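Local structure of Azi13 (Streptomyces sahachiroi, 5HMB) at residues S58-A63 and S96-V101; V31-V36 and D91-S96. The protein is a hotdog-fold thioesterase of the PaaI family from azinomycin biosynthesis, where it probably hydrolyses aromatic acyl thioesters of the naphthoate type. All coordinates share one frame; numbering follows the deposited sequence.

Contact 1 of 2, residues S58-A63 and S96-V101; sequences SVASAA and STALPV
Val59 turns CG1 anti to its backbone N (chi1 -179°), which sets CG1 against Ala98 and leaves CG2, anti to the carbonyl carbon, for Ser96. This is the hotdog fold at its centre: the long helix 49-68 lies as the sausage on the concave face of the antiparallel sheet. The segment axes pass 7.6 Å apart and cross at -45°. Such a close approach suits the small residues used here.

Val59 is the one branched side chain on the helix side. Val59 CG1 lies 3.7 Å from Ala98 CB and also packs beside the carbonyl oxygen of Ser96. Its CG2 meets the CB of Ser96, so the two methyls reach two successive inward residues of the strand. Ala98 sits under the helix with its CB directed at it. Ala98 CB lies 3.9 Å from Ala60 CA, so it touches the helix backbone itself. One turn on from Val59 and Ala60, Ala63 CB comes to 4.4 Å from Ala98 CB. Val59, Ala60 and Ala63 thus all meet the Ala98 methyl from the helix side.

All the touching residues are buried, and the contact is apolar packing. The hydroxyl of Ser96 is hydrogen-bonded to Thr114 of the adjacent strand. Ser58, which lies away from this strand, bonds through OG to Ala54 O and to His48 NE2 of another subunit. Val112 of strand 107-115 touches both Ala60 and Ala98. Ala60 CB stands 4.5 Å from Ala98 CB.

Contact 2 of 2, residues V31-V36 and D91-S96; sequences VAYWSV and DGRLTS
Ser96 OG accepts a hydrogen bond from Trp34 NE1 at 2.9 Å, with an N-H...O angle of 155°. The same hydroxyl bonds to Thr114 of strand 107-115, so two groups grip this buried oxygen. It lies slightly out of the indole plane, at the ring edge.

Trp34 CG sits between the backbone N and the carbonyl carbon (chi1 58°), and the indole reaches over Leu94. Leu94 CD1 covers one face of the indole in a CH-pi contact, 3.7 Å from the centroid of the six-membered ring. It also touches Val36 CG2. Within this pair of segments, the bond holds the indole at its edge and the methyl packs on one face.

The backbones form an antiparallel ladder. Ala32 with Ser96 and Trp34 with Leu94 are hydrogen-bonded pairs, and Tyr33 with Thr95 is a non-hydrogen-bonded pair between them. The shortest rung runs from Leu94 N to Trp34 O at 2.7 Å.

Tyr33 and Thr95 project from the other face. Thr95 OG1 lies at the edge of the tyrosine ring, 3.2 Å from Tyr33 CD1. The Arg93 chain is bent at chi3. Its guanidinium lies over one face of the Tyr33 ring in a cation-pi contact, with NH1 over the ring centre. Arg93 CZ is 4.6 Å from the Tyr33 ring centroid, and the two planes are 35° apart.

The Trp34 face of this strand pair lies against helix 49-68, where the indole touches Val51 and Val55. Strand 21-26 flanks segment 31-36 on one side, and strand 107-115 flanks segment 91-96 on the other.

How the contacts relate
From the N terminus the chain passes helix 13-18 and strand 21-26, then reaches segment 31-36 on strand 29-35. It then forms helix 49-68, which carries segment 58-63. After strand 72-83 it returns along strand 93-100, which supplies segments 91-96 and 96-101 in turn. Contact 2 closes a loop of 54 residues that holds the whole of helix 49-68. Contact 1 closes a loop of 32 residues, from helix to strand. The segments alternate, so the loops cross. Both contacts share Ser96. They also touch directly, through Val59 CG2 on Ala32 CB. Contact 2 joins neighbouring strands within the sheet, and contact 1 seats the helix on it.

Contact 1 of 2, residues S58-A63 and S96-V101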
loop_
_atom_site.group_PDB
_atom_site.type_symbol
_atom_site.label_atom_id
_atom_site.label_comp_id
_atom_site.label_asym_id
_atom_site.label_seq_id
_atom_site.Cartn_x
_atom_site.Cartn_y
_atom_site.Cartn_z
ATOM N N SER A 58 -14.072 -1.687 -8.584
ATOM C CA SER A 58 -15.113 -2.274 -9.437
ATOM C C SER A 58 -14.521 -3.167 -10.522
ATOM O O SER A 58 -15.010 -4.279 -10.761
ATOM C CB SER A 58 -15.948 -1.173 -10.101
ATOM O OG SER A 58 -16.543 -0.281 -9.180
ATOM N N VAL A 59 -13.506 -2.679 -11.242
ATOM C CA VAL A 59 -13.027 -3.438 -12.393
ATOM C C VAL A 59 -12.297 -4.702 -11.934
ATOM O O VAL A 59 -12.454 -5.782 -12.524
ATOM C CB VAL A 59 -12.151 -2.563 -13.311
ATOM C CG1 VAL A 59 -11.706 -3.372 -14.508
ATOM C CG2 VAL A 59 -12.921 -1.318 -13.789
ATOM N N ALA A 60 -11.506 -4.601 -10.870
ATOM C CA ALA A 60 -10.841 -5.790 -10.351
ATOM C C ALA A 60 -11.852 -6.792 -9.779
ATOM O O ALA A 60 -11.730 -8.004 -10.010
ATOM C CB ALA A 60 -9.802 -5.387 -9.302
ATOM N N SER A 61 -12.866 -6.313 -9.046
ATOM C CA SER A 61 -13.844 -7.238 -8.461
ATOM C C SER A 61 -14.600 -7.987 -9.543
ATOM O O SER A 61 -14.900 -9.179 -9.387
ATOM C CB SER A 61 -14.850 -6.498 -7.573
ATOM O OG SER A 61 -14.316 -6.198 -6.297
ATOM N N ALA A 62 -14.952 -7.291 -10.629
ATOM C CA ALA A 62 -15.617 -7.954 -11.746
ATOM C C ALA A 62 -14.769 -9.094 -12.273
ATOM O O ALA A 62 -15.274 -10.193 -12.519
ATOM C CB ALA A 62 -15.907 -6.955 -12.869
ATOM N N ALA A 63 -13.467 -8.850 -12.454
ATOM C CA ALA A 63 -12.602 -9.894 -12.984
ATOM C C ALA A 63 -12.440 -11.031 -11.984
ATOM O O ALA A 63 -12.495 -12.208 -12.364
ATOM C CB ALA A 63 -11.244 -9.323 -13.366
ATOM N N SER A 96 -10.196 1.487 -18.065
ATOM C CA SER A 96 -9.615 0.800 -16.912
ATOM C C SER A 96 -9.517 -0.693 -17.169
ATOM O O SER A 96 -10.528 -1.353 -17.446
ATOM C CB SER A 96 -10.429 1.065 -15.652
ATOM O OG SER A 96 -10.453 2.457 -15.397
ATOM N N THR A 97 -8.311 -1.234 -17.027
ATOM C CA THR A 97 -8.038 -2.632 -17.342
ATOM C C THR A 97 -7.464 -3.327 -16.120
ATOM O O THR A 97 -6.427 -2.907 -15.593
ATOM C CB THR A 97 -7.072 -2.728 -18.517
ATOM O OG1 THR A 97 -7.659 -2.060 -19.637
ATOM C CG2 THR A 97 -6.787 -4.173 -18.858
ATOM N N ALA A 98 -8.140 -4.380 -15.672
ATOM C CA ALA A 98 -7.696 -5.191 -14.551
ATOM C C ALA A 98 -6.969 -6.420 -15.071
ATOM O O ALA A 98 -7.525 -7.184 -15.875
ATOM C CB ALA A 98 -8.890 -5.607 -13.686
ATOM N N LEU A 99 -5.738 -6.618 -14.602
ATOM C CA LEU A 99 -4.981 -7.799 -14.977
ATOM C C LEU A 99 -4.594 -8.595 -13.746
ATOM O O LEU A 99 -4.327 -8.019 -12.685
ATOM C CB LEU A 99 -3.715 -7.442 -15.752
ATOM C CG LEU A 99 -4.000 -6.793 -17.099
ATOM C CD1 LEU A 99 -2.687 -6.392 -17.782
ATOM C CD2 LEU A 99 -4.828 -7.752 -17.953
ATOM N N PRO A 100 -4.540 -9.922 -13.859
ATOM C CA PRO A 100 -4.304 -10.744 -12.674
ATOM C C PRO A 100 -2.846 -10.680 -12.271
ATOM O O PRO A 100 -1.949 -10.686 -13.115
ATOM C CB PRO A 100 -4.700 -12.155 -13.133
ATOM C CG PRO A 100 -4.388 -12.144 -14.603
ATOM C CD PRO A 100 -4.652 -10.735 -15.087
ATOM N N VAL A 101 -2.619 -10.594 -10.965
ATOM C CA VAL A 101 -1.292 -10.742 -10.397
ATOM C C VAL A 101 -1.134 -12.098 -9.730
ATOM O O VAL A 101 -0.136 -12.782 -9.948
ATOM C CB VAL A 101 -0.993 -9.604 -9.395
ATOM C CG1 VAL A 101 0.313 -9.891 -8.671
ATOM C CG2 VAL A 101 -0.965 -8.240 -10.091
#

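Contact 2 of 2, residues V31-V36 and D91-S96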
loop_
_atom_site.group_PDB
_atom_site.type_symbol
_atom_site.label_atom_id
_atom_site.label_comp_id
_atom_site.label_asym_id
_atom_site.label_seq_id
_atom_site.Cartn_x
_atom_site.Cartn_y
_atom_site.Cartn_z
ATOM N N VAL A 31 -12.293 -5.025 -18.670
ATOM C CA VAL A 31 -12.047 -3.720 -19.285
ATOM C C VAL A 31 -13.327 -2.902 -19.213
ATOM O O VAL A 31 -14.387 -3.366 -19.647
ATOM C CB VAL A 31 -11.603 -3.843 -20.756
ATOM C CG1 VAL A 31 -11.452 -2.454 -21.374
ATOM C CG2 VAL A 31 -10.321 -4.651 -20.890
ATOM N N ALA A 32 -13.236 -1.684 -18.684
ATOM C CA ALA A 32 -14.395 -0.807 -18.615
ATOM C C ALA A 32 -14.018 0.596 -19.061
ATOM O O ALA A 32 -12.894 1.053 -18.830
ATOM C CB ALA A 32 -14.988 -0.752 -17.204
ATOM N N TYR A 33 -14.969 1.267 -19.701
ATOM C CA TYR A 33 -14.825 2.650 -20.120
ATOM C C TYR A 33 -15.674 3.519 -19.212
ATOM O O TYR A 33 -16.699 3.073 -18.687
ATOM C CB TYR A 33 -15.267 2.853 -21.577
ATOM C CG TYR A 33 -14.553 1.970 -22.574
ATOM C CD1 TYR A 33 -13.232 2.216 -22.926
ATOM C CD2 TYR A 33 -15.202 0.894 -23.174
ATOM C CE1 TYR A 33 -12.565 1.416 -23.843
ATOM C CE2 TYR A 33 -14.545 0.085 -24.097
ATOM C CZ TYR A 33 -13.227 0.354 -24.425
ATOM O OH TYR A 33 -12.565 -0.434 -25.334
ATOM N N TRP A 34 -15.247 4.760 -19.037
ATOM C CA TRP A 34 -15.981 5.732 -18.236
ATOM C C TRP A 34 -15.388 7.109 -18.513
ATOM O O TRP A 34 -14.382 7.245 -19.216
ATOM C CB TRP A 34 -15.924 5.387 -16.750
ATOM C CG TRP A 34 -14.531 5.292 -16.197
ATOM C CD1 TRP A 34 -13.583 4.349 -16.499
ATOM C CD2 TRP A 34 -13.934 6.162 -15.221
ATOM N NE1 TRP A 34 -12.436 4.586 -15.770
ATOM C CE2 TRP A 34 -12.627 5.695 -14.986
ATOM C CE3 TRP A 34 -14.387 7.287 -14.520
ATOM C CZ2 TRP A 34 -11.769 6.307 -14.076
ATOM C CZ3 TRP A 34 -13.537 7.891 -13.617
ATOM C CH2 TRP A 34 -12.243 7.394 -13.399
ATOM N N SER A 35 -16.015 8.129 -17.939
ATOM C CA SER A 35 -15.628 9.503 -18.195
ATOM C C SER A 35 -15.715 10.319 -16.918
ATOM O O SER A 35 -16.540 10.042 -16.047
ATOM C CB SER A 35 -16.518 10.142 -19.257
ATOM O OG SER A 35 -16.250 11.533 -19.324
ATOM N N VAL A 36 -14.846 11.327 -16.814
ATOM C CA VAL A 36 -14.959 12.306 -15.743
ATOM C C VAL A 36 -16.231 13.122 -15.945
ATOM O O VAL A 36 -16.578 13.494 -17.074
ATOM C CB VAL A 36 -13.716 13.211 -15.711
ATOM C CG1 VAL A 36 -13.685 14.010 -14.436
ATOM C CG2 VAL A 36 -12.443 12.382 -15.867
ATOM N N ASP A 91 -10.670 15.635 -20.407
ATOM C CA ASP A 91 -9.762 14.564 -20.787
ATOM C C ASP A 91 -10.450 13.432 -21.527
ATOM O O ASP A 91 -9.761 12.537 -22.031
ATOM C CB ASP A 91 -9.022 14.062 -19.548
ATOM C CG ASP A 91 -8.037 15.095 -19.033
ATOM O OD1 ASP A 91 -8.464 15.991 -18.274
ATOM O OD2 ASP A 91 -6.856 15.052 -19.443
ATOM N N GLY A 92 -11.772 13.460 -21.635
ATOM C CA GLY A 92 -12.448 12.464 -22.439
ATOM C C GLY A 92 -12.602 11.111 -21.779
ATOM O O GLY A 92 -12.817 11.031 -20.565
ATOM N N ARG A 93 -12.493 10.046 -22.577
ATOM C CA ARG A 93 -12.868 8.700 -22.157
ATOM C C ARG A 93 -11.698 7.939 -21.543
ATOM O O ARG A 93 -10.671 7.719 -22.194
ATOM C CB ARG A 93 -13.412 7.897 -23.334
ATOM C CG ARG A 93 -13.526 6.415 -23.011
ATOM C CD ARG A 93 -13.754 5.561 -24.241
ATOM N NE ARG A 93 -15.132 5.639 -24.715
ATOM C CZ ARG A 93 -15.652 4.813 -25.620
ATOM N NH1 ARG A 93 -14.906 3.844 -26.143
ATOM N NH2 ARG A 93 -16.917 4.951 -25.999
ATOM N N LEU A 94 -11.886 7.484 -20.311
ATOM C CA LEU A 94 -10.895 6.691 -19.601
ATOM C C LEU A 94 -11.184 5.203 -19.793
ATOM O O LEU A 94 -12.342 4.788 -19.882
ATOM C CB LEU A 94 -10.905 7.072 -18.116
ATOM C CG LEU A 94 -10.883 8.586 -17.903
ATOM C CD1 LEU A 94 -10.978 8.941 -16.429
ATOM C CD2 LEU A 94 -9.629 9.190 -18.548
ATOM N N THR A 95 -10.118 4.405 -19.879
ATOM C CA THR A 95 -10.209 2.954 -20.014
ATOM C C THR A 95 -9.480 2.294 -18.851
ATOM O O THR A 95 -8.270 2.490 -18.688
ATOM C CB THR A 95 -9.592 2.483 -21.333
ATOM O OG1 THR A 95 -10.240 3.134 -22.430
ATOM C CG2 THR A 95 -9.749 0.980 -21.476
ATOM N N SER A 96 -10.196 1.487 -18.065
ATOM C CA SER A 96 -9.615 0.800 -16.912
ATOM C C SER A 96 -9.517 -0.693 -17.169
ATOM O O SER A 96 -10.528 -1.353 -17.446
ATOM C CB SER A 96 -10.429 1.065 -15.652
ATOM O OG SER A 96 -10.453 2.457 -15.397
#